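Local coordinates for PTS system, nitrogen regulatory IIA protein (PDB 2A0J) that probably acts as a IIA component of the phosphotransferase system, relaying phosphoryl groups in the control of nitrogen metabolism, at residues 131-136 / 140-145; 30-35 / 79-84; 101-106 / 114-119; 64-69 / 87-92. All coordinates share one frame; numbering follows the deposited sequence.

Contact 1 of 4, residues 131-136 / 140-145; sequences ESLMTV and EEVRAI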
loop_
_atom_site.group_PDB
_atom_site.type_symbol
_atom_site.label_atom_id
_atom_site.label_comp_id
_atom_site.label_asym_id
_atom_site.label_seq_id
_atom_site.Cartn_x
_atom_site.Cartn_y
_atom_site.Cartn_z
ATOM N N GLU A 131 -2.804 -12.042 10.535
ATOM C CA GLU A 131 -3.407 -11.985 11.860
ATOM C C GLU A 131 -2.642 -11.037 12.775
ATOM O O GLU A 131 -3.250 -10.310 13.558
ATOM C CB GLU A 131 -3.469 -13.384 12.477
ATOM C CG GLU A 131 -4.634 -14.219 11.972
ATOM C CD GLU A 131 -4.626 -15.631 12.517
ATOM O OE1 GLU A 131 -5.652 -16.330 12.368
ATOM O OE2 GLU A 131 -3.595 -16.044 13.087
ATOM N N SER A 132 -1.312 -11.046 12.675
ATOM C CA SER A 132 -0.477 -10.164 13.487
ATOM C C SER A 132 -0.692 -8.708 13.085
ATOM O O SER A 132 -0.882 -7.842 13.943
ATOM C CB SER A 132 1.003 -10.517 13.323
ATOM O OG SER A 132 1.315 -11.715 14.000
ATOM N N LEU A 133 -0.658 -8.450 11.778
ATOM C CA LEU A 133 -0.851 -7.104 11.246
ATOM C C LEU A 133 -2.205 -6.534 11.650
ATOM O O LEU A 133 -2.397 -5.317 11.643
ATOM C CB LEU A 133 -0.706 -7.102 9.716
ATOM C CG LEU A 133 0.740 -7.277 9.225
ATOM C CD1 LEU A 133 0.763 -7.637 7.761
ATOM C CD2 LEU A 133 1.527 -6.000 9.473
ATOM N N MET A 134 -3.141 -7.410 12.008
ATOM C CA MET A 134 -4.463 -6.972 12.431
ATOM C C MET A 134 -4.566 -6.711 13.938
ATOM O O MET A 134 -5.534 -6.092 14.385
ATOM C CB MET A 134 -5.537 -8.005 12.045
ATOM C CG MET A 134 -5.893 -8.047 10.568
ATOM S SD MET A 134 -6.460 -6.472 9.897
ATOM C CE MET A 134 -8.108 -6.416 10.495
ATOM N N THR A 135 -3.590 -7.169 14.722
ATOM C CA THR A 135 -3.662 -6.970 16.174
ATOM C C THR A 135 -2.587 -6.107 16.837
ATOM O O THR A 135 -2.870 -5.440 17.831
ATOM C CB THR A 135 -3.718 -8.328 16.932
ATOM O OG1 THR A 135 -2.523 -9.084 16.681
ATOM C CG2 THR A 135 -4.936 -9.133 16.482
ATOM N N VAL A 136 -1.370 -6.112 16.298
ATOM C CA VAL A 136 -0.283 -5.324 16.877
ATOM C C VAL A 136 -0.712 -3.885 17.156
ATOM O O VAL A 136 -1.453 -3.284 16.382
ATOM C CB VAL A 136 0.969 -5.345 15.972
ATOM C CG1 VAL A 136 1.484 -6.769 15.863
ATOM C CG2 VAL A 136 0.644 -4.786 14.592
ATOM N N GLU A 140 5.805 0.326 14.965
ATOM C CA GLU A 140 7.112 -0.326 14.979
ATOM C C GLU A 140 6.929 -1.833 14.783
ATOM O O GLU A 140 7.703 -2.470 14.070
ATOM C CB GLU A 140 7.863 -0.048 16.296
ATOM C CG GLU A 140 7.032 0.564 17.429
ATOM C CD GLU A 140 6.830 2.073 17.302
ATOM O OE1 GLU A 140 5.662 2.500 17.196
ATOM O OE2 GLU A 140 7.837 2.830 17.321
ATOM N N GLU A 141 5.904 -2.401 15.416
ATOM C CA GLU A 141 5.612 -3.824 15.263
ATOM C C GLU A 141 5.249 -4.089 13.797
ATOM O O GLU A 141 5.655 -5.102 13.217
ATOM C CB GLU A 141 4.445 -4.238 16.167
ATOM C CG GLU A 141 4.768 -4.215 17.654
ATOM C CD GLU A 141 3.526 -4.253 18.527
ATOM O OE1 GLU A 141 2.740 -3.283 18.481
ATOM O OE2 GLU A 141 3.335 -5.248 19.260
ATOM N N VAL A 142 4.479 -3.179 13.201
ATOM C CA VAL A 142 4.104 -3.329 11.798
ATOM C C VAL A 142 5.351 -3.409 10.916
ATOM O O VAL A 142 5.446 -4.275 10.045
ATOM C CB VAL A 142 3.229 -2.157 11.323
ATOM C CG1 VAL A 142 3.031 -2.223 9.819
ATOM C CG2 VAL A 142 1.887 -2.205 12.033
ATOM N N ARG A 143 6.304 -2.509 11.149
ATOM C CA ARG A 143 7.541 -2.500 10.374
ATOM C C ARG A 143 8.325 -3.785 10.585
ATOM O O ARG A 143 8.806 -4.389 9.630
ATOM C CB ARG A 143 8.431 -1.311 10.763
ATOM C CG ARG A 143 7.973 0.032 10.229
ATOM C CD ARG A 143 8.979 1.138 10.537
ATOM N NE ARG A 143 10.233 1.010 9.795
ATOM C CZ ARG A 143 11.299 0.347 10.225
ATOM N NH1 ARG A 143 11.281 -0.256 11.404
ATOM N NH2 ARG A 143 12.387 0.289 9.468
ATOM N N ALA A 144 8.456 -4.191 11.845
ATOM C CA ALA A 144 9.188 -5.401 12.193
ATOM C C ALA A 144 8.630 -6.594 11.430
ATOM O O ALA A 144 9.383 -7.420 10.916
ATOM C CB ALA A 144 9.109 -5.652 13.705
ATOM N N ILE A 145 7.307 -6.683 11.354
ATOM C CA ILE A 145 6.679 -7.784 10.639
ATOM C C ILE A 145 6.908 -7.662 9.132
ATOM O O ILE A 145 7.303 -8.624 8.478
ATOM C CB ILE A 145 5.160 -7.838 10.919
ATOM C CG1 ILE A 145 4.918 -8.074 12.412
ATOM C CG2 ILE A 145 4.516 -8.938 10.075
ATOM C CD1 ILE A 145 3.480 -7.863 12.850
#
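V136 and I145 meet in the hairpin of two helices that ends the chain, helix 127-135 running into helix 139-146 through a short turn. I145 reaches across to two residues. Its chain is extended beyond CG1 (chi2 168°), which carries CD1 to the other segment, where it lies 3.7 Å from S132 CB and 3.8 Å from V136 CG1. V136, at the turn between the helices, fills the angle of the hairpin with all of its branches. Its CG2 sits 3.8 Å from V142 CG2, the two valine side chains set roughly perpendicular, while its CB rests 3.7 Å from E141 CB, where the two side chains lie alongside each other, pointing opposite ways.

The short axes run nearly antiparallel, at 165°, with a closest approach of 9.7 Å, so the hairpin is an example of two helices packed mainly through aliphatic side chains; no hydrogen bond joins the two segments. L133 closes its buried side, CD2 lying 4.1 Å from V142 CG1; the same leucine touches L99 of the sheet, and V142 touches L15. The carboxylate of E141, also against V136, turns back along its own chain, OE1 accepting from S138 N in the turn. Backbone oxygens of the first arm are held from the sheet, for R82 donates through NH1 to L133 O and through NH2 to V136 O.

Contact 2 of 4, residues 30-35 / 79-84; sequences GLLLER and AFIRTR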
loop_
_atom_site.group_PDB
_atom_site.type_symbol
_atom_site.label_atom_id
_atom_site.label_comp_id
_atom_site.label_asym_id
_atom_site.label_seq_id
_atom_site.Cartn_x
_atom_site.Cartn_y
_atom_site.Cartn_z
ATOM N N GLY A 30 -2.621 9.634 -1.631
ATOM C CA GLY A 30 -1.946 10.678 -2.379
ATOM C C GLY A 30 -1.306 11.671 -1.424
ATOM O O GLY A 30 -0.199 12.164 -1.653
ATOM N N LEU A 31 -2.013 11.958 -0.339
ATOM C CA LEU A 31 -1.535 12.887 0.678
ATOM C C LEU A 31 -0.283 12.372 1.398
ATOM O O LEU A 31 0.665 13.121 1.617
ATOM C CB LEU A 31 -2.661 13.163 1.679
ATOM C CG LEU A 31 -3.728 14.088 1.088
ATOM C CD1 LEU A 31 -4.986 14.103 1.955
ATOM C CD2 LEU A 31 -3.128 15.492 0.941
ATOM N N LEU A 32 -0.285 11.089 1.749
ATOM C CA LEU A 32 0.846 10.473 2.434
ATOM C C LEU A 32 2.114 10.441 1.575
ATOM O O LEU A 32 3.217 10.672 2.073
ATOM C CB LEU A 32 0.488 9.043 2.848
ATOM C CG LEU A 32 -0.615 8.847 3.889
ATOM C CD1 LEU A 32 -0.854 7.366 4.093
ATOM C CD2 LEU A 32 -0.215 9.507 5.189
ATOM N N LEU A 33 1.955 10.150 0.287
ATOM C CA LEU A 33 3.088 10.071 -0.626
ATOM C C LEU A 33 3.399 11.385 -1.358
ATOM O O LEU A 33 4.406 11.492 -2.052
ATOM C CB LEU A 33 2.844 8.948 -1.637
ATOM C CG LEU A 33 2.465 7.592 -1.015
ATOM C CD1 LEU A 33 2.495 6.540 -2.098
ATOM C CD2 LEU A 33 3.428 7.208 0.109
ATOM N N GLU A 34 2.539 12.381 -1.176
ATOM C CA GLU A 34 2.691 13.695 -1.798
ATOM C C GLU A 34 4.049 14.382 -1.595
ATOM O O GLU A 34 4.632 14.353 -0.510
ATOM C CB GLU A 34 1.587 14.624 -1.283
ATOM C CG GLU A 34 1.665 16.053 -1.795
ATOM C CD GLU A 34 0.570 16.937 -1.232
ATOM O OE1 GLU A 34 0.470 18.101 -1.670
ATOM O OE2 GLU A 34 -0.185 16.476 -0.351
ATOM N N ARG A 35 4.517 15.021 -2.662
ATOM C CA ARG A 35 5.778 15.768 -2.711
ATOM C C ARG A 35 7.066 15.035 -2.361
ATOM O O ARG A 35 8.088 15.255 -3.003
ATOM C CB ARG A 35 5.691 17.031 -1.866
ATOM C CG ARG A 35 6.909 17.915 -2.034
ATOM C CD ARG A 35 6.655 19.292 -1.476
ATOM N NE ARG A 35 6.252 19.229 -0.076
ATOM C CZ ARG A 35 5.869 20.280 0.636
ATOM N NH1 ARG A 35 5.834 21.486 0.078
ATOM N NH2 ARG A 35 5.525 20.126 1.904
ATOM N N ALA A 79 3.679 3.174 1.748
ATOM C CA ALA A 79 2.927 3.473 2.958
ATOM C C ALA A 79 2.115 2.247 3.332
ATOM O O ALA A 79 1.906 1.355 2.507
ATOM C CB ALA A 79 1.997 4.658 2.729
ATOM N N PHE A 80 1.663 2.197 4.579
ATOM C CA PHE A 80 0.859 1.074 5.026
ATOM C C PHE A 80 -0.348 1.604 5.786
ATOM O O PHE A 80 -0.210 2.496 6.626
ATOM C CB PHE A 80 1.673 0.146 5.929
ATOM C CG PHE A 80 0.950 -1.113 6.292
ATOM C CD1 PHE A 80 0.821 -2.143 5.363
ATOM C CD2 PHE A 80 0.345 -1.250 7.538
ATOM C CE1 PHE A 80 0.094 -3.295 5.667
ATOM C CE2 PHE A 80 -0.385 -2.400 7.853
ATOM C CZ PHE A 80 -0.511 -3.425 6.912
ATOM N N ILE A 81 -1.524 1.054 5.488
ATOM C CA ILE A 81 -2.760 1.473 6.144
ATOM C C ILE A 81 -3.588 0.332 6.721
ATOM O O ILE A 81 -3.843 -0.666 6.048
ATOM C CB ILE A 81 -3.686 2.235 5.185
ATOM C CG1 ILE A 81 -2.988 3.483 4.652
ATOM C CG2 ILE A 81 -4.983 2.593 5.908
ATOM C CD1 ILE A 81 -3.869 4.330 3.738
ATOM N N ARG A 82 -4.012 0.504 7.971
ATOM C CA ARG A 82 -4.854 -0.463 8.675
ATOM C C ARG A 82 -6.168 0.279 8.913
ATOM O O ARG A 82 -6.210 1.267 9.653
ATOM C CB ARG A 82 -4.233 -0.858 10.019
ATOM C CG ARG A 82 -4.169 -2.360 10.280
ATOM C CD ARG A 82 -5.046 -2.779 11.441
ATOM N NE ARG A 82 -4.724 -2.040 12.663
ATOM C CZ ARG A 82 -3.777 -2.379 13.529
ATOM N NH1 ARG A 82 -3.038 -3.456 13.334
ATOM N NH2 ARG A 82 -3.573 -1.633 14.597
ATOM N N THR A 83 -7.231 -0.188 8.264
ATOM C CA THR A 83 -8.540 0.442 8.372
ATOM C C THR A 83 -9.290 0.055 9.651
ATOM O O THR A 83 -9.141 -1.053 10.161
ATOM C CB THR A 83 -9.407 0.095 7.129
ATOM O OG1 THR A 83 -9.494 -1.331 6.980
ATOM C CG2 THR A 83 -8.781 0.692 5.855
ATOM N N ARG A 84 -10.082 0.984 10.178
ATOM C CA ARG A 84 -10.854 0.716 11.385
ATOM C C ARG A 84 -11.917 -0.321 11.040
ATOM O O ARG A 84 -12.246 -1.192 11.848
ATOM C CB ARG A 84 -11.526 1.993 11.887
ATOM C CG ARG A 84 -12.248 1.819 13.213
ATOM C CD ARG A 84 -12.839 3.133 13.696
ATOM N NE ARG A 84 -11.838 4.193 13.695
ATOM C CZ ARG A 84 -12.068 5.441 14.083
ATOM N NH1 ARG A 84 -13.274 5.791 14.509
ATOM N NH2 ARG A 84 -11.093 6.338 14.040
#
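The methyl group of A79 is the meeting point of this contact, touched by two consecutive leucines of helix 22-33. L33 brings CD2 to 3.9 Å from A79 CB, and L32 brings CD1 to 4.2 Å from the same carbon. L32 CD1 also reaches the next inward-facing residue of the strand, lying 4.3 Å from I81 CD1, so that one leucine methyl spans two positions on one face of the sheet. All three approaches are purely apolar, and no hydrogen bond joins the segments.

The two leucines arrive differently. L32 points its CB at the strand, whereas L33 starts off along the flank of the helix and only its branched end turns in. With CG anti to the carbonyl carbon (chi1 -51°), L33 directs CD2 onto A79 and CD1 toward I102 on the neighbouring strand. It also touches V44 of helix 41-52, which makes it a joint between two helices and two strands. The strand itself is fixed on both sides by backbone hydrogen bonds: A79 pairs with I102 and I81 with I100, while F80 pairs with H12 and V14.

Side chains alternate along 79-81 as in any extended strand. A79 and I81 face helix 22-33, and F80 faces the other way, onto F101 and onto V142 and L146 of the last helix. A central strand with helices against both faces is the layered alpha/beta arrangement of the IIA domain.

Contact 3 of 4, residues 101-106 / 114-119; sequences FILLVP and LEVLSK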
loop_
_atom_site.group_PDB
_atom_site.type_symbol
_atom_site.label_atom_id
_atom_site.label_comp_id
_atom_site.label_asym_id
_atom_site.label_seq_id
_atom_site.Cartn_x
_atom_site.Cartn_y
_atom_site.Cartn_z
ATOM N N PHE A 101 -1.115 -1.825 1.458
ATOM C CA PHE A 101 0.266 -1.395 1.262
ATOM C C PHE A 101 0.352 -0.690 -0.105
ATOM O O PHE A 101 0.101 -1.304 -1.143
ATOM C CB PHE A 101 1.229 -2.593 1.314
ATOM C CG PHE A 101 2.683 -2.198 1.386
ATOM C CD1 PHE A 101 3.317 -1.606 0.292
ATOM C CD2 PHE A 101 3.403 -2.364 2.565
ATOM C CE1 PHE A 101 4.647 -1.180 0.372
ATOM C CE2 PHE A 101 4.737 -1.941 2.659
ATOM C CZ PHE A 101 5.357 -1.348 1.561
ATOM N N ILE A 102 0.687 0.601 -0.101
ATOM C CA ILE A 102 0.787 1.368 -1.345
ATOM C C ILE A 102 2.238 1.570 -1.736
ATOM O O ILE A 102 3.078 1.844 -0.888
ATOM C CB ILE A 102 0.147 2.771 -1.231
ATOM C CG1 ILE A 102 -1.233 2.684 -0.576
ATOM C CG2 ILE A 102 0.034 3.396 -2.613
ATOM C CD1 ILE A 102 -1.193 2.595 0.950
ATOM N N LEU A 103 2.526 1.438 -3.025
ATOM C CA LEU A 103 3.882 1.614 -3.529
ATOM C C LEU A 103 3.942 2.487 -4.778
ATOM O O LEU A 103 3.233 2.232 -5.751
ATOM C CB LEU A 103 4.510 0.259 -3.859
ATOM C CG LEU A 103 5.950 0.370 -4.376
ATOM C CD1 LEU A 103 6.842 0.881 -3.254
ATOM C CD2 LEU A 103 6.450 -0.969 -4.874
ATOM N N LEU A 104 4.792 3.513 -4.737
ATOM C CA LEU A 104 5.000 4.418 -5.874
ATOM C C LEU A 104 6.450 4.222 -6.342
ATOM O O LEU A 104 7.394 4.468 -5.585
ATOM C CB LEU A 104 4.801 5.874 -5.461
ATOM C CG LEU A 104 3.693 6.685 -6.126
ATOM C CD1 LEU A 104 3.950 8.157 -5.810
ATOM C CD2 LEU A 104 3.666 6.459 -7.641
ATOM N N VAL A 105 6.634 3.797 -7.587
ATOM C CA VAL A 105 7.979 3.554 -8.086
ATOM C C VAL A 105 8.400 4.388 -9.292
ATOM O O VAL A 105 7.568 4.820 -10.092
ATOM C CB VAL A 105 8.156 2.054 -8.444
ATOM C CG1 VAL A 105 7.927 1.203 -7.210
ATOM C CG2 VAL A 105 7.176 1.645 -9.545
ATOM N N PRO A 106 9.706 4.658 -9.418
ATOM C CA PRO A 106 10.165 5.442 -10.569
ATOM C C PRO A 106 10.000 4.583 -11.823
ATOM O O PRO A 106 9.803 3.371 -11.728
ATOM C CB PRO A 106 11.634 5.726 -10.237
ATOM C CG PRO A 106 12.023 4.586 -9.337
ATOM C CD PRO A 106 10.804 4.430 -8.462
ATOM N N LEU A 114 9.293 -5.636 -9.119
ATOM C CA LEU A 114 8.517 -6.873 -9.106
ATOM C C LEU A 114 8.957 -7.691 -7.898
ATOM O O LEU A 114 8.197 -8.504 -7.374
ATOM C CB LEU A 114 8.781 -7.681 -10.378
ATOM C CG LEU A 114 8.819 -6.933 -11.714
ATOM C CD1 LEU A 114 9.509 -7.807 -12.753
ATOM C CD2 LEU A 114 7.413 -6.557 -12.164
ATOM N N GLU A 115 10.195 -7.465 -7.463
ATOM C CA GLU A 115 10.765 -8.174 -6.321
ATOM C C GLU A 115 10.073 -7.752 -5.037
ATOM O O GLU A 115 9.662 -8.592 -4.237
ATOM C CB GLU A 115 12.259 -7.872 -6.190
ATOM C CG GLU A 115 13.057 -8.037 -7.469
ATOM C CD GLU A 115 12.982 -9.441 -8.022
ATOM O OE1 GLU A 115 13.271 -10.391 -7.265
ATOM O OE2 GLU A 115 12.640 -9.591 -9.216
ATOM N N VAL A 116 9.962 -6.443 -4.842
ATOM C CA VAL A 116 9.323 -5.905 -3.653
ATOM C C VAL A 116 7.872 -6.364 -3.570
ATOM O O VAL A 116 7.425 -6.843 -2.525
ATOM C CB VAL A 116 9.387 -4.353 -3.645
ATOM C CG1 VAL A 116 8.474 -3.781 -2.568
ATOM C CG2 VAL A 116 10.814 -3.901 -3.394
ATOM N N LEU A 117 7.145 -6.223 -4.676
ATOM C CA LEU A 117 5.742 -6.618 -4.727
ATOM C C LEU A 117 5.591 -8.102 -4.466
ATOM O O LEU A 117 4.749 -8.524 -3.672
ATOM C CB LEU A 117 5.146 -6.301 -6.099
ATOM C CG LEU A 117 4.791 -4.852 -6.420
ATOM C CD1 LEU A 117 4.336 -4.762 -7.861
ATOM C CD2 LEU A 117 3.693 -4.376 -5.489
ATOM N N SER A 118 6.412 -8.887 -5.155
ATOM C CA SER A 118 6.386 -10.335 -5.030
ATOM C C SER A 118 6.668 -10.787 -3.608
ATOM O O SER A 118 5.997 -11.675 -3.081
ATOM C CB SER A 118 7.410 -10.954 -5.978
ATOM O OG SER A 118 7.433 -12.362 -5.842
ATOM N N LYS A 119 7.668 -10.187 -2.980
ATOM C CA LYS A 119 7.992 -10.573 -1.616
ATOM C C LYS A 119 6.846 -10.230 -0.694
ATOM O O LYS A 119 6.432 -11.055 0.104
ATOM C CB LYS A 119 9.272 -9.885 -1.144
ATOM C CG LYS A 119 10.535 -10.568 -1.633
ATOM C CD LYS A 119 10.580 -12.001 -1.135
ATOM C CE LYS A 119 11.834 -12.720 -1.595
ATOM N NZ LYS A 119 11.829 -14.143 -1.151
#
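L103 sends CG anti to its own backbone N (chi1 -179°); CD1 is folded back at a chi2 of 67°, which leaves CD2 extended, anti to CA, toward the helix. V116 answers with CG1 placed likewise, opposite its backbone N at a chi1 of 168°. The two methyls come together at 4.2 Å, L103 CD2 to V116 CG1, the side chains crossing obliquely. L117 joins from the next position of the helix: its CB leaves along the flank, but the branched end brings CD2 inward to 4.4 Å from L103 CD2. One leucine branch therefore sits against two neighbouring residues of the helix.

These are light contacts. The nearest backbones, at L103 and L117, are 8.5 Å apart from CA to CA, and the gap is bridged by branched side chains alone. The elements concerned follow each other in the chain: strand 97-106 leaves the sheet and, after a short link, returns as helix 110-124 lying over one face. Neighbouring turns extend the seam, with F101 touching L120 and V105 touching H113. On the other face of the same strand I102 and L104 turn to helix 41-52.

L103 is also held through its backbone, which bonds to P66 and G68 of the edge strand. Its side chain packs on H67 CB, while L117 lies beside the imidazole itself. With no polar group taking part, the contact rests on dispersion and the exclusion of water, and through L117 it gives the imidazole an apolar flank.

Contact 4 of 4, residues 64-69 / 87-92; sequences AIPHGR and VGFDAP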
loop_
_atom_site.group_PDB
_atom_site.type_symbol
_atom_site.label_atom_id
_atom_site.label_comp_id
_atom_site.label_asym_id
_atom_site.label_seq_id
_atom_site.Cartn_x
_atom_site.Cartn_y
_atom_site.Cartn_z
ATOM N N ALA A 64 -4.339 -5.933 0.088
ATOM C CA ALA A 64 -4.248 -5.283 -1.216
ATOM C C ALA A 64 -2.908 -4.554 -1.335
ATOM O O ALA A 64 -2.276 -4.211 -0.329
ATOM C CB ALA A 64 -5.409 -4.300 -1.400
ATOM N N ILE A 65 -2.484 -4.316 -2.571
ATOM C CA ILE A 65 -1.222 -3.638 -2.842
ATOM C C ILE A 65 -1.353 -2.635 -3.980
ATOM O O ILE A 65 -0.844 -2.860 -5.073
ATOM C CB ILE A 65 -0.112 -4.647 -3.224
ATOM C CG1 ILE A 65 -0.644 -5.631 -4.276
ATOM C CG2 ILE A 65 0.385 -5.376 -1.985
ATOM C CD1 ILE A 65 0.420 -6.498 -4.919
ATOM N N PRO A 66 -2.043 -1.510 -3.739
ATOM C CA PRO A 66 -2.189 -0.519 -4.810
ATOM C C PRO A 66 -0.801 0.016 -5.170
ATOM O O PRO A 66 0.032 0.225 -4.287
ATOM C CB PRO A 66 -3.069 0.566 -4.171
ATOM C CG PRO A 66 -3.751 -0.123 -3.029
ATOM C CD PRO A 66 -2.693 -1.050 -2.498
ATOM N N HIS A 67 -0.540 0.239 -6.453
ATOM C CA HIS A 67 0.766 0.763 -6.851
ATOM C C HIS A 67 0.737 1.537 -8.177
ATOM O O HIS A 67 -0.221 1.433 -8.948
ATOM C CB HIS A 67 1.791 -0.379 -6.928
ATOM C CG HIS A 67 1.379 -1.512 -7.818
ATOM N ND1 HIS A 67 0.525 -2.512 -7.406
ATOM C CD2 HIS A 67 1.691 -1.792 -9.106
ATOM C CE1 HIS A 67 0.329 -3.359 -8.401
ATOM N NE2 HIS A 67 1.025 -2.944 -9.445
ATOM N N GLY A 68 1.791 2.309 -8.431
ATOM C CA GLY A 68 1.873 3.093 -9.653
ATOM C C GLY A 68 3.274 3.599 -9.958
ATOM O O GLY A 68 4.111 3.730 -9.067
ATOM N N ARG A 69 3.533 3.885 -11.230
ATOM C CA ARG A 69 4.837 4.365 -11.655
ATOM C C ARG A 69 4.696 5.752 -12.281
ATOM O O ARG A 69 3.611 6.147 -12.701
ATOM C CB ARG A 69 5.444 3.398 -12.677
ATOM C CG ARG A 69 5.250 1.920 -12.344
ATOM C CD ARG A 69 5.855 1.005 -13.408
ATOM N NE ARG A 69 5.226 -0.317 -13.427
ATOM C CZ ARG A 69 5.349 -1.240 -12.474
ATOM N NH1 ARG A 69 6.089 -1.010 -11.396
ATOM N NH2 ARG A 69 4.723 -2.404 -12.596
ATOM N N VAL A 87 -12.964 -2.364 3.941
ATOM C CA VAL A 87 -13.410 -1.545 2.817
ATOM C C VAL A 87 -13.610 -2.379 1.561
ATOM O O VAL A 87 -12.762 -3.205 1.221
ATOM C CB VAL A 87 -12.381 -0.416 2.517
ATOM C CG1 VAL A 87 -12.610 0.172 1.132
ATOM C CG2 VAL A 87 -12.495 0.671 3.565
ATOM N N GLY A 88 -14.742 -2.171 0.890
ATOM C CA GLY A 88 -15.033 -2.896 -0.341
ATOM C C GLY A 88 -13.965 -2.521 -1.346
ATOM O O GLY A 88 -13.905 -1.379 -1.790
ATOM N N PHE A 89 -13.120 -3.482 -1.696
ATOM C CA PHE A 89 -12.009 -3.240 -2.607
ATOM C C PHE A 89 -12.168 -3.910 -3.963
ATOM O O PHE A 89 -11.232 -3.910 -4.763
ATOM C CB PHE A 89 -10.714 -3.747 -1.968
ATOM C CG PHE A 89 -9.540 -2.839 -2.166
ATOM C CD1 PHE A 89 -9.405 -1.679 -1.405
ATOM C CD2 PHE A 89 -8.562 -3.138 -3.115
ATOM C CE1 PHE A 89 -8.307 -0.825 -1.589
ATOM C CE2 PHE A 89 -7.461 -2.292 -3.312
ATOM C CZ PHE A 89 -7.332 -1.137 -2.550
ATOM N N ASP A 90 -13.337 -4.487 -4.224
ATOM C CA ASP A 90 -13.570 -5.161 -5.491
ATOM C C ASP A 90 -12.544 -6.288 -5.639
ATOM O O ASP A 90 -12.177 -6.674 -6.747
ATOM C CB ASP A 90 -13.445 -4.165 -6.652
ATOM C CG ASP A 90 -14.256 -2.885 -6.421
ATOM O OD1 ASP A 90 -13.757 -1.961 -5.736
ATOM O OD2 ASP A 90 -15.405 -2.804 -6.912
ATOM N N ALA A 91 -12.095 -6.809 -4.498
ATOM C CA ALA A 91 -11.105 -7.884 -4.437
ATOM C C ALA A 91 -11.471 -9.145 -5.224
ATOM O O ALA A 91 -12.643 -9.398 -5.510
ATOM C CB ALA A 91 -10.842 -8.250 -2.984
ATOM N N PRO A 92 -10.457 -9.963 -5.566
ATOM C CA PRO A 92 -10.601 -11.217 -6.319
ATOM C C PRO A 92 -11.448 -12.305 -5.651
ATOM O O PRO A 92 -11.935 -13.208 -6.334
ATOM C CB PRO A 92 -9.151 -11.669 -6.525
ATOM C CG PRO A 92 -8.387 -10.404 -6.505
ATOM C CD PRO A 92 -9.030 -9.654 -5.365
#
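The F89 ring is met on one face by A64 and at its edge by P66. The methyl of A64 lies over the CE2 side of the face, A64 CB being 3.4 Å from F89 CE2. Near the ring plane P66 CG stands 3.8 Å from F89 CZ, the proline and the ring crossing at a slant. F89 comes from the loop between strands 86-87 and 97-106 and packs also on L25 and F26 of helix 22-33; K22 adds a cation-pi interaction and bonds to F89 O.

The other flat group, the imidazole of H67, takes no part in this packing but lies on the same strand as A64 and P66. Its ND1 donates to I65 O over 2.7 Å at a nearly straight 169°, with the oxygen only 4° out of the ring plane. The sequence A-I-P-H-G fits the family signature around the phosphorylated histidine, so H67 is probably that residue. The proline just before it touches the edge of F89, and the bond to I65 O fixes the rotation of the imidazole. Since ND1 is engaged as a donor, NE2 is the likelier nitrogen to receive a phosphoryl group.

Overall arrangement
Contacts 2, 3 and 4 converge on one sheet, whereas contact 1 lies toward the periphery, about 16 Å from contact 2 between centres. Contacts 2 and 4 are buried; contacts 1 and 3 are only partly so. Contacts 2 and 3 use adjacent, hydrogen-bonded strands and sit on opposite sides of the chain's centre, and contact 4 adds the edge strand that pairs with 101-106. All four rely on apolar side chains, but the partners change with place: helix on helix in contact 1, helix on strand in contacts 2 and 3, an aromatic loop residue in contact 4. The strand of contact 2 also reaches contact 1, through polar and apolar side chains alike, and H67 stands where contacts 3 and 4 meet.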